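Kojibiose phosphorylase (Gut metagenome, PDB 6W0P) is a glycoside hydrolase family 65 phosphorylase, a carbohydrate-active enzyme with a beta-sandwich N-terminal domain and a helical catalytic domain. Local coordinates at residues Asn152-Ile157 and Lys275-Phe280; Val189-Ile194 and Lys229-Asn234; Thr210-Met215 and Asp268-Lys273. All blocks are in the same frame, centred on the assembly; numbering follows the deposited sequence.

Interaction 1. Residues Asn152-Ile157 and Lys275-Phe280; sequences NAYQMI and KEASKF
With CG anti to the carbonyl carbon in both Asn152 (chi1 -54°) and Tyr154 (chi1 -46°), the amide and the phenol lean from the same face of their strand toward Ala277 of helix 263-277. The contact is small and converges on one methyl group. Ala277 CB sits 3.8 Å from Asn152 ND2. It also lies 4.1 Å from both CE1 and OH of Tyr154, meeting the ring at its edge, near the ring plane, and not over a face. The two strand side chains are tied to each other: Asn152 ND2 donates to Tyr154 OH over 3.1 Å, a bent bond (140°) with the phenol oxygen tilted from the amide plane. The other end of the amide is held by Thr252, whose OG1 pairs with Asn152 OD1, while Tyr154 OH has a further partner in Asp146 OD2. These bonds hold the buried amide and phenol in place beside the alanine. A type I turn runs from Ala277 to Phe280, closed by Phe280 N to Ala277 O at 3.2 Å. Strand 152-161 runs between strands 135-145 and 245-256 in the large antiparallel sheet of the family 65 N-terminal beta-sandwich domain; helix 263-277 packs on the face that bears Asn152 and Tyr154, and helix 282-300 continues the cover, with Phe282 and Leu285 against the tyrosine.

Interaction 2. Residues Val189-Ile194 and Lys229-Asn234; sequences VKEFKI and KEVILN
Glu191 OE2 accepts the backbone N-H of Lys229 at 2.8 Å in a nearly straight bond (174°), although the donor stands above the carboxylate plane, 41° out of it. The other oxygen, OE1, forms a salt bridge with Arg188 of the same strand, and the nearby guanidinium probably favours the charged form of this buried carboxylate. A bend in the glutamate chain at chi2 (88°) turns the carboxylate toward the loop residue Lys229, whose backbone is in the left-handed region just before strand 230-239. The lysine's own amine goes to Asn176. Beside the polar bond the contact becomes apolar: Val231 CG1 packs on Glu191 CB at 3.8 Å and lies 4.2 Å from CG, the two side chains crossing obliquely. Leu226 borders both residues, and Ile198 touches the valine. Strand 186-194 is an edge strand of the large antiparallel sheet within this chain, whereas strand 230-239 belongs to the five-stranded one. A side-chain-to-backbone bond beside an aliphatic contact therefore joins two facing sheets, as expected in the beta-sandwich of a family 65 N-terminal domain.

Interaction 3. Residues Thr210-Met215 and Asp268-Lys273; sequences TLTSVM and DIALTK
Thr212 is the first residue of strand 210-215 to meet helix 268-273, and it does so with its methyl group: CG2 rests 3.8 Å from Ala270 CB. Its branch is set with CG2 anti to the backbone N and OG1 beside it (chi1 -67°), which presents carbon to the alanine while the hydroxyl pairs with Thr201 OG1 on the adjoining strand and with Gln266 OE1, one turn earlier on the helix. Ser213 points to the other face of the strand, where its hydroxyl bonds to Asn253 OD1. This alternation matches the fold: strand 210-217 lies between strands 197-204 and 245-256 of the large antiparallel sheet in the N-terminal beta-sandwich domain, with one face turned to the five-stranded sheet and the other to helix 263-277. Strand and helix segments run roughly alongside, their directions 30° apart and their axes approaching to 8.5 Å, a close spacing consistent with the small alanine at the interface. Val214 next returns to the helix side and makes the larger share of the contact. Its CG2 packs on Ala270 CB at 3.7 Å and lies at the same distance from Ala270 O, whereas CG1 touches Leu271 CD2, also at 3.7 Å. The valine and leucine side chains cross at about a right angle, and Leu271 starts beside the contact but brings its CD2 end in to Val214. Met215, facing the opposite way again, packs against Leu171 and Leu173 of strand 165-174.

All three contacts are buried and involve the large antiparallel sheet, but they use different layers. Interactions 1 and 3 share helix 263-277, which packs on one face of that sheet; its 268-273 part meets strand 210-217, and its end reaches strand 152-161. Interaction 2 is on the opposite face, between sheets. Chemistry follows place: interaction 3 is methyl packing with no hydrogen bond across, interaction 1 sets a methyl against hydrogen-bonded polar groups, and interaction 2 alone has a hydrogen bond across. Interactions 2 and 3 touch, Phe192 CZ lying 3.6 Å from Val214 CG1, whereas interactions 1 and 2 remain about 9 Å apart at their nearest atoms.

Interaction 1. Residues Asn152-Ile157 and Lys275-Phe280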
# COMPACT_ATOMS: atom_id res chain seq x y z
N ASN A 152 -39.03 -14.69 -9.43
CA ASN A 152 -39.65 -15.78 -8.64
C ASN A 152 -38.64 -16.86 -8.23
O ASN A 152 -37.76 -17.21 -9.04
CB ASN A 152 -40.77 -16.47 -9.38
CG ASN A 152 -41.81 -15.50 -9.88
OD1 ASN A 152 -41.94 -14.41 -9.33
ND2 ASN A 152 -42.55 -15.91 -10.90
N ALA A 153 -38.88 -17.42 -7.04
CA ALA A 153 -38.21 -18.60 -6.45
C ALA A 153 -39.29 -19.50 -5.84
O ALA A 153 -40.30 -18.98 -5.35
CB ALA A 153 -37.22 -18.18 -5.39
N TYR A 154 -39.07 -20.80 -5.85
CA TYR A 154 -40.05 -21.79 -5.35
C TYR A 154 -39.36 -22.76 -4.40
O TYR A 154 -38.18 -23.15 -4.62
CB TYR A 154 -40.67 -22.53 -6.54
CG TYR A 154 -41.08 -21.59 -7.65
CD1 TYR A 154 -42.05 -20.63 -7.43
CD2 TYR A 154 -40.51 -21.67 -8.91
CE1 TYR A 154 -42.43 -19.76 -8.43
CE2 TYR A 154 -40.88 -20.81 -9.92
CZ TYR A 154 -41.86 -19.87 -9.70
OH TYR A 154 -42.21 -19.00 -10.70
N GLN A 155 -40.11 -23.19 -3.39
CA GLN A 155 -39.62 -24.15 -2.39
C GLN A 155 -40.76 -25.10 -2.08
O GLN A 155 -41.89 -24.64 -1.95
CB GLN A 155 -39.17 -23.44 -1.12
CG GLN A 155 -38.55 -24.36 -0.08
CD GLN A 155 -38.19 -23.57 1.16
OE1 GLN A 155 -39.01 -22.81 1.68
NE2 GLN A 155 -36.96 -23.72 1.61
N MET A 156 -40.45 -26.38 -1.99
CA MET A 156 -41.41 -27.43 -1.62
C MET A 156 -40.78 -28.22 -0.49
O MET A 156 -39.58 -28.55 -0.58
CB MET A 156 -41.75 -28.34 -2.80
CG MET A 156 -42.88 -29.30 -2.51
SD MET A 156 -43.43 -30.21 -3.97
CE MET A 156 -41.96 -31.15 -4.45
N ILE A 157 -41.56 -28.44 0.57
CA ILE A 157 -41.16 -29.19 1.79
C ILE A 157 -42.21 -30.28 2.01
O ILE A 157 -43.41 -29.94 2.14
CB ILE A 157 -41.06 -28.24 3.00
CG1 ILE A 157 -40.19 -27.02 2.70
CG2 ILE A 157 -40.54 -29.00 4.21
CD1 ILE A 157 -40.39 -25.88 3.67
N LYS A 275 -48.97 -13.89 -6.99
CA LYS A 275 -50.34 -14.42 -7.24
C LYS A 275 -50.34 -15.25 -8.53
O LYS A 275 -50.74 -16.44 -8.47
CB LYS A 275 -51.35 -13.26 -7.27
CG LYS A 275 -52.78 -13.62 -7.63
CD LYS A 275 -53.36 -14.75 -6.80
CE LYS A 275 -54.83 -14.99 -7.06
NZ LYS A 275 -55.24 -16.35 -6.61
N GLU A 276 -49.88 -14.68 -9.65
CA GLU A 276 -49.80 -15.40 -10.96
C GLU A 276 -49.01 -16.70 -10.75
O GLU A 276 -49.50 -17.76 -11.18
CB GLU A 276 -49.18 -14.52 -12.05
CG GLU A 276 -50.22 -13.76 -12.89
CD GLU A 276 -49.91 -12.29 -13.21
OE1 GLU A 276 -50.88 -11.55 -13.52
OE2 GLU A 276 -48.71 -11.88 -13.16
N ALA A 277 -47.87 -16.63 -10.05
CA ALA A 277 -46.93 -17.77 -9.88
C ALA A 277 -47.59 -18.88 -9.06
O ALA A 277 -47.33 -20.07 -9.35
CB ALA A 277 -45.63 -17.31 -9.25
N SER A 278 -48.44 -18.49 -8.11
CA SER A 278 -49.09 -19.42 -7.16
C SER A 278 -50.10 -20.32 -7.88
O SER A 278 -50.55 -21.29 -7.27
CB SER A 278 -49.72 -18.69 -5.99
OG SER A 278 -50.82 -17.90 -6.40
N LYS A 279 -50.43 -20.03 -9.14
CA LYS A 279 -51.39 -20.87 -9.91
C LYS A 279 -50.73 -22.19 -10.36
O LYS A 279 -51.48 -23.11 -10.71
CB LYS A 279 -51.92 -20.13 -11.14
CG LYS A 279 -52.47 -18.73 -10.88
CD LYS A 279 -53.70 -18.69 -10.04
CE LYS A 279 -54.50 -17.43 -10.30
NZ LYS A 279 -55.02 -17.39 -11.69
N PHE A 280 -49.40 -22.28 -10.34
CA PHE A 280 -48.63 -23.43 -10.89
C PHE A 280 -48.11 -24.27 -9.73
O PHE A 280 -47.59 -23.70 -8.75
CB PHE A 280 -47.52 -22.93 -11.81
CG PHE A 280 -48.04 -22.07 -12.93
CD1 PHE A 280 -48.70 -22.64 -14.00
CD2 PHE A 280 -47.94 -20.69 -12.86
CE1 PHE A 280 -49.22 -21.85 -15.02
CE2 PHE A 280 -48.46 -19.89 -13.87
CZ PHE A 280 -49.10 -20.48 -14.95

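Interaction 2. Residues Val189-Ile194 and Lys229-Asn234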
# COMPACT_ATOMS: atom_id res chain seq x y z
N VAL A 189 -38.16 -0.92 6.12
CA VAL A 189 -39.20 0.02 5.59
C VAL A 189 -40.54 -0.45 6.14
O VAL A 189 -41.06 0.25 7.02
CB VAL A 189 -39.20 0.10 4.05
CG1 VAL A 189 -40.29 1.03 3.54
CG2 VAL A 189 -37.84 0.51 3.51
N LYS A 190 -41.04 -1.61 5.70
CA LYS A 190 -42.38 -2.12 6.08
C LYS A 190 -42.38 -3.66 6.13
O LYS A 190 -41.68 -4.28 5.30
CB LYS A 190 -43.41 -1.59 5.08
CG LYS A 190 -44.85 -1.61 5.56
CD LYS A 190 -45.14 -0.67 6.73
CE LYS A 190 -46.63 -0.58 7.01
NZ LYS A 190 -46.96 0.52 7.94
N GLU A 191 -43.14 -4.22 7.07
CA GLU A 191 -43.60 -5.64 7.07
C GLU A 191 -45.13 -5.63 6.90
O GLU A 191 -45.74 -4.68 7.38
CB GLU A 191 -43.14 -6.36 8.33
CG GLU A 191 -41.64 -6.28 8.55
CD GLU A 191 -41.18 -5.05 9.31
OE1 GLU A 191 -42.01 -4.45 9.99
OE2 GLU A 191 -39.99 -4.71 9.24
N PHE A 192 -45.72 -6.59 6.20
CA PHE A 192 -47.17 -6.55 5.87
C PHE A 192 -47.71 -7.95 5.61
O PHE A 192 -46.96 -8.82 5.10
CB PHE A 192 -47.42 -5.70 4.63
CG PHE A 192 -46.60 -6.07 3.42
CD1 PHE A 192 -47.04 -7.04 2.53
CD2 PHE A 192 -45.38 -5.45 3.18
CE1 PHE A 192 -46.27 -7.39 1.43
CE2 PHE A 192 -44.62 -5.80 2.07
CZ PHE A 192 -45.06 -6.77 1.20
N LYS A 193 -48.99 -8.15 5.92
CA LYS A 193 -49.77 -9.31 5.44
C LYS A 193 -51.00 -8.76 4.72
O LYS A 193 -51.73 -7.98 5.32
CB LYS A 193 -50.08 -10.29 6.57
CG LYS A 193 -51.00 -11.45 6.18
CD LYS A 193 -50.64 -12.76 6.85
CE LYS A 193 -51.79 -13.74 6.92
NZ LYS A 193 -52.41 -13.99 5.60
N ILE A 194 -51.17 -9.13 3.46
CA ILE A 194 -52.32 -8.76 2.59
C ILE A 194 -52.87 -10.05 2.01
O ILE A 194 -52.21 -10.62 1.15
CB ILE A 194 -51.87 -7.76 1.51
CG1 ILE A 194 -51.03 -6.64 2.14
CG2 ILE A 194 -53.07 -7.26 0.72
CD1 ILE A 194 -51.01 -5.32 1.39
N LYS A 229 -37.75 -6.38 9.76
CA LYS A 229 -37.01 -6.97 8.60
C LYS A 229 -37.17 -8.50 8.52
O LYS A 229 -36.38 -9.12 7.79
CB LYS A 229 -35.54 -6.56 8.65
CG LYS A 229 -35.31 -5.06 8.52
CD LYS A 229 -33.94 -4.64 8.03
CE LYS A 229 -32.80 -5.39 8.67
NZ LYS A 229 -32.61 -5.02 10.08
N GLU A 230 -38.15 -9.11 9.21
CA GLU A 230 -38.48 -10.54 9.00
C GLU A 230 -39.99 -10.76 9.14
O GLU A 230 -40.64 -10.12 10.02
CB GLU A 230 -37.66 -11.46 9.92
CG GLU A 230 -38.17 -11.58 11.33
CD GLU A 230 -37.43 -12.56 12.23
OE1 GLU A 230 -36.59 -13.33 11.70
OE2 GLU A 230 -37.69 -12.56 13.45
N VAL A 231 -40.54 -11.64 8.30
CA VAL A 231 -41.93 -12.13 8.46
C VAL A 231 -41.90 -13.66 8.54
O VAL A 231 -40.99 -14.26 7.99
CB VAL A 231 -42.84 -11.59 7.34
CG1 VAL A 231 -42.90 -10.08 7.43
CG2 VAL A 231 -42.40 -12.06 5.96
N ILE A 232 -42.84 -14.23 9.27
CA ILE A 232 -42.91 -15.69 9.56
C ILE A 232 -44.34 -16.15 9.33
O ILE A 232 -45.27 -15.44 9.74
CB ILE A 232 -42.40 -16.00 10.99
CG1 ILE A 232 -41.04 -15.35 11.25
CG2 ILE A 232 -42.36 -17.50 11.25
CD1 ILE A 232 -40.54 -15.55 12.67
N LEU A 233 -44.50 -17.27 8.64
CA LEU A 233 -45.74 -18.06 8.61
C LEU A 233 -45.53 -19.30 9.50
O LEU A 233 -44.52 -20.01 9.29
CB LEU A 233 -46.04 -18.41 7.15
CG LEU A 233 -46.54 -17.27 6.26
CD1 LEU A 233 -46.46 -17.64 4.78
CD2 LEU A 233 -47.96 -16.87 6.61
N ASN A 234 -46.41 -19.52 10.48
CA ASN A 234 -46.38 -20.68 11.43
C ASN A 234 -47.35 -21.76 10.94
O ASN A 234 -48.52 -21.42 10.65
CB ASN A 234 -46.77 -20.28 12.86
CG ASN A 234 -45.77 -19.34 13.49
OD1 ASN A 234 -44.56 -19.55 13.41
ND2 ASN A 234 -46.28 -18.29 14.14

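Interaction 3. Residues Thr210-Met215 and Asp268-Lys273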
# COMPACT_ATOMS: atom_id res chain seq x y z
N THR A 210 -33.75 -0.53 -3.00
CA THR A 210 -34.90 -1.12 -2.29
C THR A 210 -35.22 -2.50 -2.88
O THR A 210 -34.91 -2.74 -4.07
CB THR A 210 -36.14 -0.21 -2.36
OG1 THR A 210 -36.62 -0.23 -3.71
CG2 THR A 210 -35.84 1.20 -1.90
N LEU A 211 -35.82 -3.34 -2.05
CA LEU A 211 -36.25 -4.71 -2.40
C LEU A 211 -37.57 -5.00 -1.69
O LEU A 211 -37.67 -4.68 -0.49
CB LEU A 211 -35.12 -5.64 -1.95
CG LEU A 211 -35.40 -7.13 -2.09
CD1 LEU A 211 -34.10 -7.89 -2.29
CD2 LEU A 211 -36.15 -7.66 -0.87
N THR A 212 -38.52 -5.63 -2.38
CA THR A 212 -39.74 -6.20 -1.76
C THR A 212 -39.70 -7.71 -1.96
O THR A 212 -39.56 -8.15 -3.12
CB THR A 212 -41.04 -5.59 -2.32
OG1 THR A 212 -41.06 -4.23 -1.90
CG2 THR A 212 -42.28 -6.28 -1.81
N SER A 213 -39.75 -8.45 -0.86
CA SER A 213 -39.83 -9.93 -0.83
C SER A 213 -41.20 -10.34 -0.32
O SER A 213 -41.54 -9.93 0.82
CB SER A 213 -38.75 -10.52 0.02
OG SER A 213 -38.79 -11.93 -0.08
N VAL A 214 -41.94 -11.10 -1.13
CA VAL A 214 -43.30 -11.58 -0.76
C VAL A 214 -43.38 -13.10 -0.95
O VAL A 214 -42.84 -13.62 -1.94
CB VAL A 214 -44.38 -10.86 -1.58
CG1 VAL A 214 -44.47 -9.38 -1.21
CG2 VAL A 214 -44.17 -11.02 -3.08
N MET A 215 -44.03 -13.78 -0.01
CA MET A 215 -44.31 -15.22 -0.15
C MET A 215 -45.77 -15.52 0.16
O MET A 215 -46.46 -14.69 0.76
CB MET A 215 -43.41 -16.05 0.77
CG MET A 215 -43.65 -15.81 2.23
SD MET A 215 -42.72 -17.04 3.15
CE MET A 215 -42.84 -16.40 4.82
N ASP A 268 -47.09 -3.74 -5.12
CA ASP A 268 -48.24 -4.24 -5.92
C ASP A 268 -47.74 -5.14 -7.04
O ASP A 268 -48.38 -6.18 -7.31
CB ASP A 268 -49.11 -3.12 -6.49
CG ASP A 268 -50.53 -3.60 -6.75
OD1 ASP A 268 -51.35 -3.50 -5.81
OD2 ASP A 268 -50.78 -4.15 -7.86
N ILE A 269 -46.64 -4.77 -7.70
CA ILE A 269 -46.02 -5.64 -8.74
C ILE A 269 -45.64 -6.98 -8.08
O ILE A 269 -46.00 -8.03 -8.62
CB ILE A 269 -44.82 -4.95 -9.41
CG1 ILE A 269 -45.26 -3.69 -10.15
CG2 ILE A 269 -44.08 -5.93 -10.32
CD1 ILE A 269 -44.13 -2.70 -10.42
N ALA A 270 -45.01 -6.94 -6.91
CA ALA A 270 -44.56 -8.17 -6.22
C ALA A 270 -45.77 -9.08 -5.97
O ALA A 270 -45.69 -10.29 -6.32
CB ALA A 270 -43.81 -7.83 -4.96
N LEU A 271 -46.86 -8.54 -5.43
CA LEU A 271 -48.06 -9.33 -5.07
C LEU A 271 -48.76 -9.88 -6.31
O LEU A 271 -49.25 -11.02 -6.22
CB LEU A 271 -49.01 -8.46 -4.25
CG LEU A 271 -48.55 -8.17 -2.83
CD1 LEU A 271 -49.68 -7.55 -2.02
CD2 LEU A 271 -48.05 -9.44 -2.16
N THR A 272 -48.83 -9.10 -7.39
CA THR A 272 -49.44 -9.51 -8.68
C THR A 272 -48.68 -10.72 -9.25
O THR A 272 -49.34 -11.73 -9.60
CB THR A 272 -49.51 -8.35 -9.68
OG1 THR A 272 -50.15 -7.24 -9.03
CG2 THR A 272 -50.26 -8.70 -10.94
N LYS A 273 -47.35 -10.66 -9.31
CA LYS A 273 -46.53 -11.78 -9.85
C LYS A 273 -46.57 -12.98 -8.89
O LYS A 273 -46.74 -14.11 -9.37
CB LYS A 273 -45.10 -11.29 -10.14
CG LYS A 273 -44.92 -10.62 -11.49
CD LYS A 273 -43.81 -9.61 -11.49
CE LYS A 273 -43.74 -8.77 -12.75
NZ LYS A 273 -42.67 -9.25 -13.64